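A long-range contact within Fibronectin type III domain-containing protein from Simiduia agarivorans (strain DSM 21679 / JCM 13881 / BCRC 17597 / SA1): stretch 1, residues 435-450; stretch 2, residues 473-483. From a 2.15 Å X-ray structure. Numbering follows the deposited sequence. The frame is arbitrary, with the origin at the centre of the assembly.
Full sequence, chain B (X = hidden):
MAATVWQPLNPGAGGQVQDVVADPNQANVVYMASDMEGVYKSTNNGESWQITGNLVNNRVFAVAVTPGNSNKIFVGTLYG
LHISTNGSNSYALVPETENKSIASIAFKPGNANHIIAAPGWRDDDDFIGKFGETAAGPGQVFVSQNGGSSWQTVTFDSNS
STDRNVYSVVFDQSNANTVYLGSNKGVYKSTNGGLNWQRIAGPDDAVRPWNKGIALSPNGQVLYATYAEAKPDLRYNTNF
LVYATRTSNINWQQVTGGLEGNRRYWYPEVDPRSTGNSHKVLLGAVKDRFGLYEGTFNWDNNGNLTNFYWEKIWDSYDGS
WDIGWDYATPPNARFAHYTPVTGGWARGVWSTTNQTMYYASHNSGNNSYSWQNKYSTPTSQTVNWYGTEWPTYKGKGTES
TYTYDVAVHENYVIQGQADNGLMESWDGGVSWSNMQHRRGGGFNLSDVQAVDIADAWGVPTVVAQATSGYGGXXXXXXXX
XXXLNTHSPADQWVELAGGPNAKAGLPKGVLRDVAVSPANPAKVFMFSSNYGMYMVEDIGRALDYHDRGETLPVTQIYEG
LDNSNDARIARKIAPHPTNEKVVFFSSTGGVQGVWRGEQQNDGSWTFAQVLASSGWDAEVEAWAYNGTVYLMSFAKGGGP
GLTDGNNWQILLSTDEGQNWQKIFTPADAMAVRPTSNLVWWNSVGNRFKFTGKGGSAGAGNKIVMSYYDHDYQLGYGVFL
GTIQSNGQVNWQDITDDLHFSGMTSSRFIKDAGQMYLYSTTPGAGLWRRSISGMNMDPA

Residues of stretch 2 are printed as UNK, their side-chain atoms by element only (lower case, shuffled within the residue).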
# COMPACT_ATOMS: atom_id res chain seq x y z
N MET B 435 12.23 23.50 -2.13
CA MET B 435 12.92 22.54 -1.28
C MET B 435 13.27 21.26 -2.02
O MET B 435 14.26 20.60 -1.68
CB MET B 435 12.06 22.22 -0.05
CG MET B 435 11.86 23.39 0.91
SD MET B 435 13.39 24.04 1.62
CE MET B 435 13.99 22.61 2.52
N GLN B 436 12.48 20.88 -3.03
CA GLN B 436 12.73 19.62 -3.73
C GLN B 436 13.98 19.66 -4.60
O GLN B 436 14.40 18.60 -5.08
CB GLN B 436 11.51 19.22 -4.57
CG GLN B 436 10.29 18.84 -3.73
CD GLN B 436 9.24 18.05 -4.51
OE1 GLN B 436 9.41 17.75 -5.70
NE2 GLN B 436 8.15 17.70 -3.84
N HIS B 437 14.60 20.82 -4.81
CA HIS B 437 15.85 20.85 -5.55
C HIS B 437 17.03 20.41 -4.69
O HIS B 437 18.10 20.10 -5.24
CB HIS B 437 16.10 22.25 -6.13
CG HIS B 437 16.97 23.14 -5.30
ND1 HIS B 437 16.47 23.95 -4.30
CD2 HIS B 437 18.31 23.37 -5.33
CE1 HIS B 437 17.46 24.63 -3.75
NE2 HIS B 437 18.59 24.29 -4.36
N ARG B 438 16.86 20.34 -3.38
CA ARG B 438 17.90 19.88 -2.46
C ARG B 438 17.75 18.37 -2.29
O ARG B 438 16.95 17.90 -1.48
CB ARG B 438 17.80 20.63 -1.14
CG ARG B 438 17.42 22.10 -1.31
CD ARG B 438 17.64 22.91 -0.04
NE ARG B 438 19.01 23.39 0.07
CZ ARG B 438 19.40 24.63 -0.24
NH1 ARG B 438 18.52 25.51 -0.69
NH2 ARG B 438 20.67 24.97 -0.10
N ARG B 439 18.53 17.61 -3.06
CA ARG B 439 18.36 16.17 -3.16
C ARG B 439 19.09 15.40 -2.06
O ARG B 439 18.86 14.20 -1.92
CB ARG B 439 18.84 15.67 -4.53
CG ARG B 439 18.29 16.45 -5.72
CD ARG B 439 16.76 16.48 -5.75
NE ARG B 439 16.17 15.18 -6.06
CZ ARG B 439 14.86 14.96 -6.15
NH1 ARG B 439 14.00 15.95 -5.97
NH2 ARG B 439 14.41 13.74 -6.44
N GLY B 440 19.95 16.05 -1.29
CA GLY B 440 20.68 15.39 -0.24
C GLY B 440 22.10 15.04 -0.66
O GLY B 440 22.43 14.94 -1.84
N GLY B 441 22.96 14.85 0.35
CA GLY B 441 24.35 14.55 0.08
C GLY B 441 25.09 15.64 -0.68
O GLY B 441 25.98 15.33 -1.47
N GLY B 442 24.73 16.90 -0.45
CA GLY B 442 25.37 18.00 -1.15
C GLY B 442 25.04 18.10 -2.63
O GLY B 442 25.72 18.83 -3.35
N PHE B 443 24.02 17.39 -3.10
CA PHE B 443 23.62 17.41 -4.51
C PHE B 443 22.37 18.27 -4.62
O PHE B 443 21.27 17.85 -4.23
CB PHE B 443 23.38 15.98 -5.01
CG PHE B 443 22.90 15.90 -6.43
CD1 PHE B 443 23.55 16.59 -7.44
CD2 PHE B 443 21.80 15.12 -6.75
CE1 PHE B 443 23.11 16.50 -8.75
CE2 PHE B 443 21.35 15.03 -8.05
CZ PHE B 443 22.01 15.72 -9.05
N ASN B 444 22.53 19.49 -5.14
CA ASN B 444 21.45 20.46 -5.22
C ASN B 444 21.24 20.88 -6.67
O ASN B 444 22.20 21.26 -7.35
CB ASN B 444 21.76 21.68 -4.35
CG ASN B 444 21.94 21.32 -2.89
OD1 ASN B 444 21.05 20.75 -2.25
ND2 ASN B 444 23.10 21.66 -2.34
N LEU B 445 19.99 20.83 -7.12
CA LEU B 445 19.65 21.20 -8.50
C LEU B 445 19.34 22.69 -8.57
O LEU B 445 18.20 23.12 -8.72
CB LEU B 445 18.48 20.36 -8.99
CG LEU B 445 18.66 18.84 -8.95
CD1 LEU B 445 17.35 18.13 -9.26
CD2 LEU B 445 19.75 18.40 -9.92
N SER B 446 20.40 23.49 -8.46
CA SER B 446 20.27 24.93 -8.28
C SER B 446 20.18 25.71 -9.59
O SER B 446 20.00 26.94 -9.55
CB SER B 446 21.44 25.46 -7.45
OG SER B 446 22.65 24.80 -7.77
N ASP B 447 20.27 25.05 -10.75
CA ASP B 447 20.23 25.73 -12.04
C ASP B 447 19.30 24.97 -12.98
O ASP B 447 19.52 23.79 -13.25
CB ASP B 447 21.63 25.84 -12.65
CG ASP B 447 21.69 26.81 -13.81
OD1 ASP B 447 21.47 26.38 -14.96
OD2 ASP B 447 21.96 28.01 -13.57
N VAL B 448 18.26 25.65 -13.47
CA VAL B 448 17.19 25.02 -14.25
C VAL B 448 16.92 25.92 -15.46
O VAL B 448 16.08 26.83 -15.40
CB VAL B 448 15.92 24.80 -13.43
CG1 VAL B 448 14.85 24.13 -14.28
CG2 VAL B 448 16.22 23.95 -12.20
N GLN B 449 17.60 25.65 -16.57
CA GLN B 449 17.56 26.53 -17.73
C GLN B 449 16.39 26.28 -18.68
O GLN B 449 16.15 27.10 -19.57
CB GLN B 449 18.88 26.43 -18.51
CG GLN B 449 20.07 27.03 -17.76
CD GLN B 449 21.38 26.94 -18.52
OE1 GLN B 449 21.41 26.99 -19.75
NE2 GLN B 449 22.48 26.82 -17.78
N ALA B 450 15.65 25.18 -18.51
CA ALA B 450 14.54 24.89 -19.41
C ALA B 450 13.53 24.00 -18.70
O ALA B 450 13.90 23.06 -18.00
CB ALA B 450 15.04 24.21 -20.69
N UNK B 473 26.47 28.92 -13.57
CA UNK B 473 27.50 27.98 -13.96
C UNK B 473 27.04 26.54 -13.91
O UNK B 473 27.58 25.73 -13.15
N UNK B 474 26.03 26.21 -14.72
CA UNK B 474 25.47 24.86 -14.75
C UNK B 474 26.54 23.84 -15.10
O UNK B 474 27.29 24.01 -16.06
c UNK B 474 24.32 24.80 -15.75
N UNK B 475 26.59 22.75 -14.33
CA UNK B 475 27.69 21.81 -14.48
C UNK B 475 27.50 20.87 -15.67
O UNK B 475 28.48 20.55 -16.35
n UNK B 475 29.45 23.21 -10.72
c UNK B 475 28.66 22.46 -9.97
c UNK B 475 28.41 21.80 -12.05
c UNK B 475 27.87 21.00 -13.19
n UNK B 475 28.03 21.60 -10.75
c UNK B 475 29.31 22.82 -12.03
N UNK B 476 26.28 20.43 -15.93
CA UNK B 476 26.06 19.45 -16.99
C UNK B 476 24.57 19.38 -17.33
O UNK B 476 23.74 20.01 -16.68
o UNK B 476 25.09 17.62 -14.77
n UNK B 476 27.30 17.53 -14.35
c UNK B 476 26.26 17.72 -15.15
c UNK B 476 26.59 18.07 -16.59
N UNK B 477 24.26 18.61 -18.37
CA UNK B 477 22.89 18.40 -18.77
C UNK B 477 22.29 17.19 -18.09
O UNK B 477 22.89 16.11 -18.08
N UNK B 478 21.11 17.37 -17.51
CA UNK B 478 20.34 16.30 -16.89
C UNK B 478 18.87 16.51 -17.21
O UNK B 478 18.36 17.62 -17.06
c UNK B 478 23.66 14.88 -12.17
n UNK B 478 22.92 13.78 -12.18
c UNK B 478 21.93 16.10 -14.85
n UNK B 478 24.87 14.86 -11.61
c UNK B 478 20.52 16.26 -15.37
n UNK B 478 23.20 16.00 -12.71
c UNK B 478 21.88 16.12 -13.33
N UNK B 479 18.19 15.44 -17.61
CA UNK B 479 16.76 15.49 -17.91
C UNK B 479 15.99 14.90 -16.74
O UNK B 479 16.15 13.73 -16.41
c UNK B 479 14.59 16.10 -20.16
c UNK B 479 15.01 14.72 -19.68
c UNK B 479 16.46 14.73 -19.20
c UNK B 479 14.84 13.68 -20.77
N UNK B 480 15.15 15.73 -16.10
CA UNK B 480 14.31 15.30 -15.00
C UNK B 480 12.84 15.37 -15.40
O UNK B 480 12.46 16.17 -16.27
c UNK B 480 17.73 14.21 -9.88
n UNK B 480 18.15 16.28 -12.90
c UNK B 480 15.63 14.59 -11.05
c UNK B 480 16.33 15.34 -12.00
c UNK B 480 18.43 14.95 -10.80
c UNK B 480 16.34 14.03 -10.00
c UNK B 480 17.72 15.51 -11.86
c UNK B 480 17.08 16.60 -13.69
c UNK B 480 14.55 16.16 -13.75
c UNK B 480 15.94 16.05 -13.19
N UNK B 481 12.03 14.54 -14.75
CA UNK B 481 10.61 14.44 -15.07
C UNK B 481 9.80 14.32 -13.79
O UNK B 481 10.16 13.55 -12.90
c UNK B 481 10.34 13.23 -15.97
N UNK B 482 8.71 15.08 -13.71
CA UNK B 482 7.79 15.01 -12.57
C UNK B 482 6.38 14.75 -13.10
O UNK B 482 5.78 15.63 -13.73
c UNK B 482 6.59 16.40 -10.81
c UNK B 482 7.81 16.28 -11.73
n UNK B 482 7.72 18.58 -7.85
c UNK B 482 7.67 17.41 -8.78
c UNK B 482 6.66 17.62 -9.90
N UNK B 483 5.86 13.55 -12.85
CA UNK B 483 4.49 13.24 -13.22
C UNK B 483 3.53 13.99 -12.30
O UNK B 483 3.63 13.89 -11.07
n UNK B 483 7.63 7.79 -12.09
c UNK B 483 4.25 11.74 -13.15
n UNK B 483 6.12 6.94 -13.62
n UNK B 483 6.10 9.18 -13.09
c UNK B 483 4.89 10.97 -14.30
c UNK B 483 4.98 9.49 -13.99
c UNK B 483 6.62 7.97 -12.93

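Position 473 has no side-chain atoms and is therefore Gly 473. Position 474 carries a single carbon, which points toward stretch 1 and whose CB lies 3.4 Å from Asp 447 OD1 and 3.4 Å from Gln 449 NE2: this is Ala 474. Those two polar atoms already bond to each other, Gln 449 NE2 donating to Asp 447 OD1 at 3.0 Å, so the methyl sits beside two polar atoms that are hydrogen-bonded to each other.

Position 475 has one carbon followed by a five-membered ring of three carbons and two nitrogens, exposed and out of reach of stretch 1: His 475. At 476 two carbons, the second bearing one oxygen and one nitrogen, make no contact across; this is Asn 476. Position 477, bare of side-chain atoms, is Gly 477.

The strand begins at 478, where three carbons, a nitrogen and a carbon bearing two more nitrogens bring a planar end to the Phe 443 ring, its central carbon 3.6 Å from Phe 443 CZ. This is Arg 478, and Phe 443 CZ lies over one face of its guanidinium. Inside its own stretch, Arg 478 NE gives a weak hydrogen bond to Asn 476 OD1 at 3.2 Å.

Position 479 has four carbons forked at the second, out of reach, hence Leu 479. Position 480 shows one carbon and then fused five- and six-membered rings holding eight carbons and one nitrogen. Leu 445 CD1 sits 3.8 Å from the centroid of the six-membered ring, 15° off the normal, a CH-pi contact over the face. This is Trp 480. At the ring edge, Trp 480 CZ2 meets Phe 443 CE2 at 4.0 Å, while Trp 480 CZ3 lies over one face of the Arg 439 guanidinium, 4.1 Å from Arg 439 NH2.

One carbon at 481, again out of reach, means Ala 481. At 482 four carbons in a row end in a nitrogen 2.9 Å from Gln 436 OE1: this is Lys 482, whose NZ donates the hydrogen bond. Position 483, with three carbons, a nitrogen and a carbon carrying two nitrogens, too distant to touch, is Arg 483.

The rule is alternation: along the strand 478, 480 and 482 face stretch 1, and the intervening residues do not. Trp 480 is the residue most covered by the other stretch, with 77 Å², Lys 482 adds the single cross-stretch hydrogen bond, and small Ala 474 fits where the backbones come closest, its CA 6.0 Å from Asp 447 CA.

Stretch 2, residues 473-483: GAHNGRLWAKR
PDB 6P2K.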